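Local coordinates for protein phosphoribosylaminoimidazole carboxylase, ATPase subunit (Thermotoga maritima, PDB 3AX6) that probably catalyses the ATP-dependent carboxylation of 5-aminoimidazole ribonucleotide with bicarbonate to N5-carboxyaminoimidazole ribonucleotide in purine biosynthesis, at residues 182-187 and 236-241; 191-196 and 271-276. One frame throughout, in Å; residues are numbered along the deposited sequence.

In the fold
Both contacts are largely buried and lie in the ATP-grasp domain, their centres about 15 Å apart. Contact 1 joins two neighbouring strands, 174-184 and 239-248, of one antiparallel sheet. Contact 2 starts from the next strand, 190-198, and leaves the sheet for the loop between helices 268-272 and 277-285. Their chemistry follows from this. Contact 1 is a backbone ladder extended by an arginine near its exposed end, at Glu186 and Glu236, whereas contact 2 rests on one tyrosine that reaches a main-chain oxygen and a cysteine sulfur. The two meet where Ala183 O lies 2.9 Å from Ala191 N, probably a hydrogen bond, and where Ile240 CD1 packs on Tyr193 CE2 at 3.7 Å.

Contact 1 of 2, residues 182-187 and 236-241; sequences VARNEK and EGVGIF
Arg184 and Gly239 form a hydrogen-bonded antiparallel pair, bonded in both directions, Arg184 N to Gly239 O and Gly239 N to Arg184 O. Val182 and Phe241 pair likewise. The shorter bond of that pair runs from Phe241 N to Val182 O, 2.7 Å. Between them Ala183 and Ile240 are a non-hydrogen-bonded pair, and Ala183 CB meets Ile240 CG1 at 3.7 Å. The Arg184 side chain extends the contact to the turn before strand 239-248. Its CG is anti to the backbone N (chi1 -180°), the chain is extended as far as NE, and its CB, CG and CD pass Gly237 O. Arg184 NH1 donates a hydrogen bond to Gly237 O, 2.9 Å long. The oxygen lies near the guanidinium plane, but NH1 stands 45° out of the carbonyl plane. Glu236 CA sits over one guanidinium face, toward the rim. An alanine here would probably leave Gly237 O without this donor and Glu236 CA without the guanidinium against it. Further out, Glu236 has positive phi and closes helix 218-235 as the C-prime residue of a Schellman motif. The arginine thus ties the end of strand 174-184 to the helix-to-strand turn through a well-formed bond to a neutral carbonyl, whereas its NE ion pair with Glu233 is long and weak.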
loop_
_atom_site.group_PDB
_atom_site.type_symbol
_atom_site.label_atom_id
_atom_site.label_comp_id
_atom_site.label_asym_id
_atom_site.label_seq_id
_atom_site.Cartn_x
_atom_site.Cartn_y
_atom_site.Cartn_z
ATOM N N VAL A 182 1.713 12.170 -15.020
ATOM C CA VAL A 182 2.986 12.874 -14.997
ATOM C C VAL A 182 3.002 13.829 -13.788
ATOM O O VAL A 182 2.086 14.627 -13.574
ATOM C CB VAL A 182 3.253 13.606 -16.347
ATOM C CG1 VAL A 182 2.001 14.262 -16.849
ATOM C CG2 VAL A 182 4.358 14.633 -16.174
ATOM N N ALA A 183 4.033 13.705 -12.964
ATOM C CA ALA A 183 4.138 14.541 -11.780
ATOM C C ALA A 183 5.260 15.546 -11.951
ATOM O O ALA A 183 6.249 15.281 -12.646
ATOM C CB ALA A 183 4.397 13.679 -10.558
ATOM N N ARG A 184 5.105 16.699 -11.311
ATOM C CA ARG A 184 6.108 17.745 -11.390
ATOM C C ARG A 184 6.217 18.491 -10.063
ATOM O O ARG A 184 5.210 18.744 -9.394
ATOM C CB ARG A 184 5.757 18.723 -12.523
ATOM C CG ARG A 184 6.742 19.870 -12.706
ATOM C CD ARG A 184 6.377 20.716 -13.930
ATOM N NE ARG A 184 7.269 21.862 -14.141
ATOM C CZ ARG A 184 7.306 22.946 -13.366
ATOM N NH1 ARG A 184 6.500 23.052 -12.312
ATOM N NH2 ARG A 184 8.138 23.935 -13.654
ATOM N N ASN A 185 7.460 18.824 -9.713
ATOM C CA ASN A 185 7.856 19.568 -8.509
ATOM C C ASN A 185 7.817 21.050 -8.803
ATOM O O ASN A 185 7.722 21.454 -9.955
ATOM C CB ASN A 185 9.314 19.276 -8.154
ATOM C CG ASN A 185 9.453 18.190 -7.161
ATOM O OD1 ASN A 185 10.566 17.787 -6.823
ATOM N ND2 ASN A 185 8.322 17.698 -6.664
ATOM N N GLU A 186 7.938 21.860 -7.759
ATOM C CA GLU A 186 7.986 23.295 -7.958
ATOM C C GLU A 186 9.410 23.586 -8.447
ATOM O O GLU A 186 9.648 24.564 -9.150
ATOM C CB GLU A 186 7.695 24.045 -6.660
ATOM C CG GLU A 186 7.442 25.527 -6.876
ATOM C CD GLU A 186 6.629 26.151 -5.760
ATOM O OE1 GLU A 186 6.232 27.328 -5.892
ATOM O OE2 GLU A 186 6.382 25.466 -4.745
ATOM N N LYS A 187 10.344 22.708 -8.080
ATOM C CA LYS A 187 11.744 22.826 -8.492
ATOM C C LYS A 187 11.865 22.566 -9.990
ATOM O O LYS A 187 12.869 22.908 -10.615
ATOM C CB LYS A 187 12.617 21.806 -7.747
ATOM C CG LYS A 187 13.071 22.219 -6.354
ATOM C CD LYS A 187 13.825 21.078 -5.671
ATOM C CE LYS A 187 14.651 21.566 -4.492
ATOM N NZ LYS A 187 13.842 22.322 -3.501
ATOM N N GLU A 236 3.451 24.482 -15.733
ATOM C CA GLU A 236 4.388 24.698 -14.625
ATOM C C GLU A 236 3.674 24.059 -13.438
ATOM O O GLU A 236 3.712 24.550 -12.306
ATOM C CB GLU A 236 4.613 26.188 -14.362
ATOM C CG GLU A 236 5.702 26.817 -15.212
ATOM C CD GLU A 236 5.790 28.319 -15.012
ATOM O OE1 GLU A 236 6.772 28.923 -15.484
ATOM O OE2 GLU A 236 4.872 28.896 -14.388
ATOM N N GLY A 237 3.003 22.952 -13.732
ATOM C CA GLY A 237 2.247 22.245 -12.723
ATOM C C GLY A 237 3.052 21.701 -11.567
ATOM O O GLY A 237 4.236 21.380 -11.699
ATOM N N VAL A 238 2.386 21.613 -10.422
ATOM C CA VAL A 238 2.965 21.085 -9.197
ATOM C C VAL A 238 1.980 20.040 -8.681
ATOM O O VAL A 238 0.871 20.371 -8.252
ATOM C CB VAL A 238 3.155 22.189 -8.132
ATOM C CG1 VAL A 238 3.714 21.584 -6.848
ATOM C CG2 VAL A 238 4.089 23.269 -8.664
ATOM N N GLY A 239 2.392 18.779 -8.740
ATOM C CA GLY A 239 1.547 17.676 -8.313
ATOM C C GLY A 239 1.559 16.656 -9.436
ATOM O O GLY A 239 2.377 16.760 -10.356
ATOM N N ILE A 240 0.680 15.661 -9.380
ATOM C CA ILE A 240 0.638 14.669 -10.447
ATOM C C ILE A 240 -0.608 14.927 -11.286
ATOM O O ILE A 240 -1.665 15.278 -10.759
ATOM C CB ILE A 240 0.649 13.222 -9.885
ATOM C CG1 ILE A 240 0.992 12.239 -11.008
ATOM C CG2 ILE A 240 -0.686 12.875 -9.255
ATOM C CD1 ILE A 240 1.185 10.814 -10.521
ATOM N N PHE A 241 -0.475 14.766 -12.600
ATOM C CA PHE A 241 -1.582 15.027 -13.516
ATOM C C PHE A 241 -1.944 13.853 -14.409
ATOM O O PHE A 241 -1.078 13.070 -14.814
ATOM C CB PHE A 241 -1.254 16.235 -14.406
ATOM C CG PHE A 241 -0.981 17.494 -13.644
ATOM C CD1 PHE A 241 0.154 17.611 -12.847
ATOM C CD2 PHE A 241 -1.878 18.553 -13.686
ATOM C CE1 PHE A 241 0.388 18.762 -12.098
ATOM C CE2 PHE A 241 -1.648 19.708 -12.939
ATOM C CZ PHE A 241 -0.516 19.809 -12.146
#

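Contact 2 of 2, residues 191-196 and 271-276; sequences ACYPVV and EACVTS
Tyr193 and Cys273 have the nearest CA atoms of the two segments, 8.6 Å apart. Residues 191-196 lie on strand 190-198. Residues 271-276 finish helix 268-272, leave helical geometry at Cys273 and reach the N-cap of the next helix at Ser276. Side chains must therefore span the gap, and that of Tyr193 does most of it. CB of Tyr193 points toward the loop, and CG lies beside the backbone N, anti to the carbonyl carbon (chi1 -80°). The ring reaches across with its hydroxyl leading. Tyr193 OH donates a hydrogen bond to Thr275 O, 2.7 Å long. The hydroxyl stands 43° above the carbonyl plane, with a C=O...OH angle of 137°. Thr275 O lies in the plane of the ring, at its edge, and is also 3.4 Å from Tyr193 CE1. The side chains of Tyr193 and Thr275 cross at about a right angle.

Cys273 meets the same ring nearer its CB end, at CD1. Its SG is 4.1 Å from Tyr193 CD1 and lies at the ring edge, a sulfur-aromatic contact. The same Cys273 SG touches Pro194 CD at 4.3 Å. Tyr268 of helix 268-272 also packs on Tyr193 and Pro194. Gln280 of helix 277-285 makes a weak hydrogen bond with Tyr193 OH.

The hydroxyl thus meets a main-chain acceptor in a buried place, while the sulfur meets the CD1 edge and Pro194 CD, away from the hydroxyl. One aromatic side chain links the strand to the inter-helix loop through a polar tip and an apolar flank.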
loop_
_atom_site.group_PDB
_atom_site.type_symbol
_atom_site.label_atom_id
_atom_site.label_comp_id
_atom_site.label_asym_id
_atom_site.label_seq_id
_atom_site.Cartn_x
_atom_site.Cartn_y
_atom_site.Cartn_z
ATOM N N ALA A 191 8.410 13.610 -13.551
ATOM C CA ALA A 191 8.394 12.157 -13.438
ATOM C C ALA A 191 7.256 11.665 -14.325
ATOM O O ALA A 191 6.093 11.957 -14.069
ATOM C CB ALA A 191 8.148 11.750 -11.987
ATOM N N CYS A 192 7.584 10.925 -15.373
ATOM C CA CYS A 192 6.548 10.454 -16.277
ATOM C C CYS A 192 6.318 8.953 -16.160
ATOM O O CYS A 192 7.259 8.165 -16.116
ATOM C CB CYS A 192 6.904 10.829 -17.721
ATOM S SG CYS A 192 5.540 10.613 -18.899
ATOM N N TYR A 193 5.048 8.573 -16.117
ATOM C CA TYR A 193 4.658 7.176 -15.999
ATOM C C TYR A 193 4.451 6.544 -17.355
ATOM O O TYR A 193 4.480 7.219 -18.375
ATOM C CB TYR A 193 3.367 7.064 -15.178
ATOM C CG TYR A 193 3.612 7.164 -13.688
ATOM C CD1 TYR A 193 3.983 6.046 -12.942
ATOM C CD2 TYR A 193 3.514 8.387 -13.029
ATOM C CE1 TYR A 193 4.248 6.150 -11.576
ATOM C CE2 TYR A 193 3.780 8.500 -11.674
ATOM C CZ TYR A 193 4.145 7.384 -10.952
ATOM O OH TYR A 193 4.407 7.516 -9.610
ATOM N N PRO A 194 4.281 5.220 -17.388
ATOM C CA PRO A 194 4.065 4.598 -18.694
ATOM C C PRO A 194 2.719 5.101 -19.237
ATOM O O PRO A 194 1.871 5.583 -18.479
ATOM C CB PRO A 194 4.027 3.108 -18.363
ATOM C CG PRO A 194 4.918 3.006 -17.156
ATOM C CD PRO A 194 4.505 4.202 -16.345
ATOM N N VAL A 195 2.532 5.024 -20.547
ATOM C CA VAL A 195 1.266 5.441 -21.110
ATOM C C VAL A 195 0.380 4.203 -21.005
ATOM O O VAL A 195 0.859 3.087 -21.195
ATOM C CB VAL A 195 1.416 5.921 -22.591
ATOM C CG1 VAL A 195 2.779 5.573 -23.123
ATOM C CG2 VAL A 195 0.334 5.313 -23.459
ATOM N N VAL A 196 -0.892 4.390 -20.663
ATOM C CA VAL A 196 -1.799 3.253 -20.548
ATOM C C VAL A 196 -2.918 3.311 -21.570
ATOM O O VAL A 196 -3.192 4.362 -22.156
ATOM C CB VAL A 196 -2.400 3.132 -19.131
ATOM C CG1 VAL A 196 -1.290 2.877 -18.130
ATOM C CG2 VAL A 196 -3.179 4.381 -18.775
ATOM N N GLU A 271 0.049 -1.214 -7.985
ATOM C CA GLU A 271 0.437 -2.614 -8.078
ATOM C C GLU A 271 1.602 -2.917 -9.013
ATOM O O GLU A 271 2.292 -3.910 -8.815
ATOM C CB GLU A 271 -0.745 -3.465 -8.558
ATOM C CG GLU A 271 -2.117 -3.121 -7.991
ATOM C CD GLU A 271 -2.243 -3.404 -6.506
ATOM O OE1 GLU A 271 -1.545 -4.315 -6.001
ATOM O OE2 GLU A 271 -3.060 -2.721 -5.848
ATOM N N ALA A 272 1.824 -2.082 -10.026
ATOM C CA ALA A 272 2.866 -2.371 -11.012
ATOM C C ALA A 272 4.041 -1.421 -11.173
ATOM O O ALA A 272 4.911 -1.649 -12.019
ATOM C CB ALA A 272 2.212 -2.573 -12.364
ATOM N N CYS A 273 4.072 -0.355 -10.391
ATOM C CA CYS A 273 5.160 0.599 -10.497
ATOM C C CYS A 273 5.866 0.742 -9.163
ATOM O O CYS A 273 5.307 0.417 -8.117
ATOM C CB CYS A 273 4.637 1.960 -10.970
ATOM S SG CYS A 273 4.124 2.002 -12.712
ATOM N N VAL A 274 7.105 1.209 -9.212
ATOM C CA VAL A 274 7.887 1.384 -8.006
ATOM C C VAL A 274 7.167 2.326 -7.037
ATOM O O VAL A 274 6.915 1.955 -5.889
ATOM C CB VAL A 274 9.296 1.908 -8.353
ATOM C CG1 VAL A 274 10.093 2.173 -7.075
ATOM C CG2 VAL A 274 10.018 0.882 -9.225
ATOM N N THR A 275 6.829 3.532 -7.493
ATOM C CA THR A 275 6.119 4.480 -6.640
ATOM C C THR A 275 4.728 4.801 -7.183
ATOM O O THR A 275 4.557 5.186 -8.345
ATOM C CB THR A 275 6.931 5.801 -6.410
ATOM O OG1 THR A 275 6.180 6.927 -6.867
ATOM C CG2 THR A 275 8.247 5.758 -7.104
ATOM N N SER A 276 3.724 4.626 -6.333
ATOM C CA SER A 276 2.343 4.870 -6.727
ATOM C C SER A 276 2.056 6.350 -6.986
ATOM O O SER A 276 2.745 7.235 -6.467
ATOM C CB SER A 276 1.385 4.359 -5.653
ATOM O OG SER A 276 1.286 5.293 -4.597
#